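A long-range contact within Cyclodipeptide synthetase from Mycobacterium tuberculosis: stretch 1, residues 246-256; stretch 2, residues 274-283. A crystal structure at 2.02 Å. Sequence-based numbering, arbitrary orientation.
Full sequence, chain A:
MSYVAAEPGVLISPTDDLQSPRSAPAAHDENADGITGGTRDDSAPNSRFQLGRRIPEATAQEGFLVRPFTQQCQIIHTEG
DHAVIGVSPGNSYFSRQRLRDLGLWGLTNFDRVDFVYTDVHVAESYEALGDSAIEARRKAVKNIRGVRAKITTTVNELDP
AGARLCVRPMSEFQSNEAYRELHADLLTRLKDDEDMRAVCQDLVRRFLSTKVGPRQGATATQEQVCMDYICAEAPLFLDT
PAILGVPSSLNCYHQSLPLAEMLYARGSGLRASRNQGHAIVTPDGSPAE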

ATOM      1  N   VAL A 246      -6.794 -11.645   9.657  1.00 24.16           N
ATOM      2  CA  VAL A 246      -6.021 -11.288  10.831  1.00 24.32           C
ATOM      3  C   VAL A 246      -6.953 -10.342  11.660  1.00 24.04           C
ATOM      4  O   VAL A 246      -7.948  -9.871  11.126  1.00 23.73           O
ATOM      5  CB  VAL A 246      -4.710 -10.579  10.438  1.00 23.97           C
ATOM      6  CG1 VAL A 246      -3.739 -11.635   9.754  1.00 24.94           C
ATOM      7  CG2 VAL A 246      -5.024  -9.373   9.512  1.00 21.57           C
ATOM      8  N   PRO A 247      -6.694 -10.167  12.967  1.00 23.36           N
ATOM      9  CA  PRO A 247      -7.642  -9.371  13.778  1.00 22.40           C
ATOM     10  C   PRO A 247      -7.662  -7.882  13.392  1.00 23.09           C
ATOM     11  O   PRO A 247      -8.733  -7.234  13.413  1.00 22.73           O
ATOM     12  CB  PRO A 247      -7.081  -9.533  15.254  1.00 22.46           C
ATOM     13  CG  PRO A 247      -6.458 -10.963  15.196  1.00 24.01           C
ATOM     14  CD  PRO A 247      -5.821 -11.046  13.803  1.00 22.17           C
ATOM     15  N   SER A 248      -6.481  -7.335  13.068  1.00 23.48           N
ATOM     16  CA  SER A 248      -6.406  -5.918  12.665  1.00 21.56           C
ATOM     17  C   SER A 248      -5.140  -5.798  11.855  1.00 22.38           C
ATOM     18  O   SER A 248      -4.302  -6.731  11.860  1.00 22.87           O
ATOM     19  CB  SER A 248      -6.339  -5.013  13.862  1.00 21.98           C
ATOM     20  OG  SER A 248      -5.162  -5.190  14.627  1.00 21.53           O
ATOM     21  N   SER A 249      -4.960  -4.691  11.149  1.00 19.35           N
ATOM     22  CA  SER A 249      -3.735  -4.640  10.359  1.00 19.16           C
ATOM     23  C   SER A 249      -3.368  -3.197  10.125  1.00 19.64           C
ATOM     24  O   SER A 249      -4.279  -2.364   9.887  1.00 19.39           O
ATOM     25  CB  SER A 249      -3.889  -5.420   8.993  1.00 16.43           C
ATOM     26  OG  SER A 249      -2.664  -5.212   8.208  1.00 18.51           O
ATOM     27  N   LEU A 250      -2.063  -2.902  10.157  1.00 18.56           N
ATOM     28  CA  LEU A 250      -1.557  -1.590   9.855  1.00 18.78           C
ATOM     29  C   LEU A 250      -0.874  -1.604   8.478  1.00 18.91           C
ATOM     30  O   LEU A 250       0.125  -2.299   8.301  1.00 19.27           O
ATOM     31  CB  LEU A 250      -0.476  -1.180  10.905  1.00 19.08           C
ATOM     32  CG  LEU A 250      -0.063   0.246  10.952  1.00 17.98           C
ATOM     33  CD1 LEU A 250      -1.283   1.216  11.378  1.00 15.22           C
ATOM     34  CD2 LEU A 250       1.009   0.324  11.998  1.00 17.76           C
ATOM     35  N   ASN A 251      -1.376  -0.797   7.543  1.00 19.23           N
ATOM     36  CA  ASN A 251      -0.828  -0.780   6.188  1.00 19.26           C
ATOM     37  C   ASN A 251       0.242   0.308   6.118  1.00 20.05           C
ATOM     38  O   ASN A 251      -0.036   1.507   6.371  1.00 19.92           O
ATOM     39  CB  ASN A 251      -1.984  -0.607   5.170  1.00 19.39           C
ATOM     40  CG  ASN A 251      -1.489  -0.915   3.741  1.00 24.63           C
ATOM     41  OD1 ASN A 251      -0.392  -0.501   3.392  1.00 24.58           O
ATOM     42  ND2 ASN A 251      -2.287  -1.576   2.944  1.00 17.08           N
ATOM     43  N   CYS A 252       1.511  -0.101   5.868  1.00 19.16           N
ATOM     44  CA  CYS A 252       2.644   0.820   6.086  1.00 18.47           C
ATOM     45  C   CYS A 252       3.381   1.212   4.855  1.00 19.41           C
ATOM     46  O   CYS A 252       3.736   0.319   4.020  1.00 19.92           O
ATOM     47  CB  CYS A 252       3.693   0.155   7.016  1.00 21.07           C
ATOM     48  SG  CYS A 252       2.950  -0.276   8.614  1.00 22.33           S
ATOM     49  N   TYR A 253       3.676   2.509   4.723  1.00 20.14           N
ATOM     50  CA  TYR A 253       4.461   2.963   3.548  1.00 21.69           C
ATOM     51  C   TYR A 253       5.227   4.176   3.957  1.00 22.85           C
ATOM     52  O   TYR A 253       4.909   4.782   4.970  1.00 23.66           O
ATOM     53  CB  TYR A 253       3.504   3.283   2.351  1.00 20.67           C
ATOM     54  CG  TYR A 253       4.163   3.246   0.999  1.00 20.69           C
ATOM     55  CD1 TYR A 253       4.783   2.077   0.553  1.00 22.00           C
ATOM     56  CD2 TYR A 253       4.185   4.403   0.166  1.00 24.08           C
ATOM     57  CE1 TYR A 253       5.443   2.037  -0.696  1.00 23.40           C
ATOM     58  CE2 TYR A 253       4.841   4.367  -1.091  1.00 27.13           C
ATOM     59  CZ  TYR A 253       5.446   3.196  -1.498  1.00 27.25           C
ATOM     60  OH  TYR A 253       6.055   3.102  -2.722  1.00 25.25           O
ATOM     61  N   HIS A 254       6.226   4.555   3.174  1.00 21.83           N
ATOM     62  CA  HIS A 254       7.062   5.671   3.557  1.00 24.20           C
ATOM     63  C   HIS A 254       6.494   7.009   3.082  1.00 26.34           C
ATOM     64  O   HIS A 254       7.157   8.030   3.278  1.00 27.75           O
ATOM     65  CB  HIS A 254       8.509   5.519   3.013  1.00 21.61           C
ATOM     66  CG  HIS A 254       8.598   5.316   1.518  1.00 25.17           C
ATOM     67  ND1 HIS A 254       8.175   4.175   0.899  1.00 23.69           N
ATOM     68  CD2 HIS A 254       9.133   6.098   0.532  1.00 28.58           C
ATOM     69  CE1 HIS A 254       8.348   4.274  -0.410  1.00 27.96           C
ATOM     70  NE2 HIS A 254       8.915   5.443  -0.665  1.00 27.58           N
ATOM     71  N   GLN A 255       5.327   7.002   2.442  1.00 26.18           N
ATOM     72  CA  GLN A 255       4.595   8.238   2.060  1.00 28.82           C
ATOM     73  C   GLN A 255       3.128   7.995   2.409  1.00 29.04           C
ATOM     74  O   GLN A 255       2.675   6.873   2.265  1.00 25.66           O
ATOM     75  CB  GLN A 255       4.605   8.423   0.528  1.00 29.95           C
ATOM     76  CG  GLN A 255       5.934   8.775  -0.070  1.00 34.73           C
ATOM     77  CD  GLN A 255       5.974   8.497  -1.585  1.00 45.89           C
ATOM     78  OE1 GLN A 255       4.945   8.240  -2.236  1.00 50.15           O
ATOM     79  NE2 GLN A 255       7.180   8.511  -2.142  1.00 46.07           N
ATOM     80  N   SER A 256       2.331   9.010   2.784  1.00 29.94           N
ATOM     81  CA  SER A 256       0.900   8.673   3.043  1.00 31.15           C
ATOM     82  C   SER A 256       0.188   8.270   1.747  1.00 29.49           C
ATOM     83  O   SER A 256       0.511   8.753   0.677  1.00 28.28           O
ATOM     84  CB  SER A 256       0.107   9.727   3.848  1.00 32.85           C
ATOM     85  OG  SER A 256       0.297  10.937   3.202  1.00 38.98           O
ATOM     86  N   ARG A 274     -13.089  -0.582  10.523  1.00 18.11           N
ATOM     87  CA  ARG A 274     -12.661  -0.145  11.872  1.00 17.13           C
ATOM     88  C   ARG A 274     -11.429  -0.899  12.372  1.00 16.87           C
ATOM     89  O   ARG A 274     -10.738  -0.408  13.259  1.00 19.13           O
ATOM     90  CB  ARG A 274     -13.817  -0.357  12.894  1.00 17.59           C
ATOM     91  CG  ARG A 274     -14.022  -1.881  13.201  1.00 17.38           C
ATOM     92  CD  ARG A 274     -15.162  -2.102  14.261  1.00 22.37           C
ATOM     93  NE  ARG A 274     -14.964  -1.362  15.523  1.00 18.69           N
ATOM     94  CZ  ARG A 274     -14.032  -1.562  16.442  1.00 25.20           C
ATOM     95  NH1 ARG A 274     -13.058  -2.537  16.323  1.00 22.29           N
ATOM     96  NH2 ARG A 274     -14.067  -0.739  17.541  1.00 20.38           N
ATOM     97  N   ASN A 275     -11.091  -2.032  11.778  1.00 18.85           N
ATOM     98  CA  ASN A 275      -9.875  -2.855  12.196  1.00 19.26           C
ATOM     99  C   ASN A 275      -8.652  -2.671  11.285  1.00 20.76           C
ATOM    100  O   ASN A 275      -7.595  -3.362  11.392  1.00 18.36           O
ATOM    101  CB  ASN A 275     -10.377  -4.306  12.246  1.00 18.61           C
ATOM    102  CG  ASN A 275     -11.471  -4.488  13.313  1.00 17.54           C
ATOM    103  OD1 ASN A 275     -11.349  -3.890  14.416  1.00 17.83           O
ATOM    104  ND2 ASN A 275     -12.452  -5.339  13.048  1.00 14.39           N
ATOM    105  N   GLN A 276      -8.800  -1.703  10.365  1.00 17.92           N
ATOM    106  CA  GLN A 276      -7.698  -1.393   9.426  1.00 16.09           C
ATOM    107  C   GLN A 276      -7.077  -0.017   9.733  1.00 17.14           C
ATOM    108  O   GLN A 276      -7.780   0.969   9.925  1.00 18.24           O
ATOM    109  CB  GLN A 276      -8.265  -1.328   7.972  1.00 16.47           C
ATOM    110  CG  GLN A 276      -7.161  -0.872   6.936  1.00 13.95           C
ATOM    111  CD  GLN A 276      -6.151  -1.960   6.729  1.00 16.37           C
ATOM    112  OE1 GLN A 276      -6.531  -3.094   6.469  1.00 19.22           O
ATOM    113  NE2 GLN A 276      -4.874  -1.632   6.828  1.00 14.62           N
ATOM    114  N   GLY A 277      -5.757   0.078   9.767  1.00 16.52           N
ATOM    115  CA  GLY A 277      -5.120   1.376   9.931  1.00 18.25           C
ATOM    116  C   GLY A 277      -4.005   1.612   8.924  1.00 17.83           C
ATOM    117  O   GLY A 277      -3.585   0.695   8.168  1.00 18.41           O
ATOM    118  N   HIS A 278      -3.501   2.827   8.924  1.00 18.74           N
ATOM    119  CA  HIS A 278      -2.359   3.182   8.036  1.00 19.43           C
ATOM    120  C   HIS A 278      -1.317   3.885   8.878  1.00 19.64           C
ATOM    121  O   HIS A 278      -1.684   4.645   9.786  1.00 21.30           O
ATOM    122  CB  HIS A 278      -2.898   4.163   6.933  1.00 18.75           C
ATOM    123  CG  HIS A 278      -1.861   4.758   6.025  1.00 20.24           C
ATOM    124  ND1 HIS A 278      -0.811   4.020   5.493  1.00 21.71           N
ATOM    125  CD2 HIS A 278      -1.779   5.998   5.464  1.00 23.41           C
ATOM    126  CE1 HIS A 278      -0.127   4.792   4.655  1.00 21.62           C
ATOM    127  NE2 HIS A 278      -0.700   5.998   4.624  1.00 21.94           N
ATOM    128  N   ALA A 279      -0.027   3.649   8.591  1.00 20.16           N
ATOM    129  CA  ALA A 279       1.042   4.400   9.145  1.00 20.42           C
ATOM    130  C   ALA A 279       2.074   4.756   8.107  1.00 21.22           C
ATOM    131  O   ALA A 279       2.409   3.958   7.240  1.00 21.18           O
ATOM    132  CB  ALA A 279       1.769   3.628  10.326  1.00 18.97           C
ATOM    133  N   ILE A 280       2.644   5.941   8.262  1.00 21.70           N
ATOM    134  CA  ILE A 280       3.748   6.371   7.439  1.00 20.89           C
ATOM    135  C   ILE A 280       5.033   5.973   8.202  1.00 23.35           C
ATOM    136  O   ILE A 280       5.193   6.335   9.401  1.00 22.81           O
ATOM    137  CB  ILE A 280       3.672   7.891   7.197  1.00 20.24           C
ATOM    138  CG1 ILE A 280       2.466   8.158   6.281  1.00 20.75           C
ATOM    139  CG2 ILE A 280       4.952   8.338   6.431  1.00 20.05           C
ATOM    140  CD1 ILE A 280       1.130   8.228   7.065  1.00 25.65           C
ATOM    141  N   VAL A 281       5.884   5.200   7.554  1.00 21.87           N
ATOM    142  CA  VAL A 281       7.037   4.581   8.230  1.00 23.99           C
ATOM    143  C   VAL A 281       8.262   4.966   7.460  1.00 25.67           C
ATOM    144  O   VAL A 281       8.345   4.659   6.258  1.00 24.25           O
ATOM    145  CB  VAL A 281       6.948   3.039   8.256  1.00 23.19           C
ATOM    146  CG1 VAL A 281       8.176   2.474   8.868  1.00 26.24           C
ATOM    147  CG2 VAL A 281       5.679   2.585   9.017  1.00 21.53           C
ATOM    148  N   THR A 282       9.135   5.757   8.095  1.00 26.03           N
ATOM    149  CA  THR A 282      10.283   6.388   7.403  1.00 27.28           C
ATOM    150  C   THR A 282      11.580   6.163   8.201  1.00 29.73           C
ATOM    151  O   THR A 282      11.502   5.901   9.396  1.00 29.80           O
ATOM    152  CB  THR A 282      10.110   7.903   7.235  1.00 28.97           C
ATOM    153  OG1 THR A 282       9.780   8.538   8.498  1.00 27.91           O
ATOM    154  CG2 THR A 282       9.078   8.232   6.142  1.00 29.02           C
ATOM    155  N   PRO A 283      12.773   6.231   7.555  1.00 30.81           N
ATOM    156  CA  PRO A 283      14.030   5.938   8.343  1.00 32.70           C
ATOM    157  C   PRO A 283      14.246   7.050   9.398  1.00 33.48           C
ATOM    158  O   PRO A 283      13.952   8.190   9.065  1.00 33.53           O
ATOM    159  CB  PRO A 283      15.155   6.033   7.258  1.00 32.93           C
ATOM    160  CG  PRO A 283      14.435   5.792   5.957  1.00 31.43           C
ATOM    161  CD  PRO A 283      13.063   6.512   6.136  1.00 30.52           C
TER
HETATM  162  O   HOH W   1      -2.875  -3.524   6.107  1.00 16.43           O

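Strands 249-253 and 276-283 lie side by side as parallel neighbours in a sheet, their N-to-C directions diverging by 28°. In the backbone ladder, alternate residues of the first strand bond to both flanking residues of the second. Ser 249 N donates to Asn 275 O (3.0 Å), and Gly 277 N to Ser 249 O (2.9 Å). Asn 251 N then reaches Gly 277 O (2.7 Å, nearly linear), Ala 279 N Asn 251 O (3.1 Å), Tyr 253 N Ala 279 O (3.2 Å), and Val 281 N closes the series on Tyr 253 O (2.8 Å). The two stretches bury 731 Å² between them, both sides summed.

Leu 250, Cys 252 and Ala 279 line one face of the sheet. Leu 250 CD2 packs on Ala 279 CB at 3.8 Å, and Cys 252 CB meets Val 281 CG2 at 3.7 Å. All four residues are buried, and their small or apolar side chains suit this tight packing. At Gly 277 a CB would point to this same face, only 3.3 Å from Leu 250 CD1, so the absence of a side chain leaves room for the leucine methyl.

The other face carries Ser 249, Asn 251, Gln 276 and His 278, with Tyr 253 and Ile 280 farther along. The His 278 side chain turns back to the first strand, and its ND1 donates to Asn 251 O (2.8 Å), which also accepts from the Ala 279 amide. Gln 276 NE2 donates to Gly 277 O (3.0 Å) and to water 1 (2.8 Å), which is hydrogen-bonded to Ser 249 OG (2.7 Å) and so links the two side chains. Buried Gln 276 and His 278 thus suit their places, their side-chain donors satisfied. Beyond the strand, Ser 256 CB rests against Ile 280 CD1 (3.7 Å) in van der Waals packing.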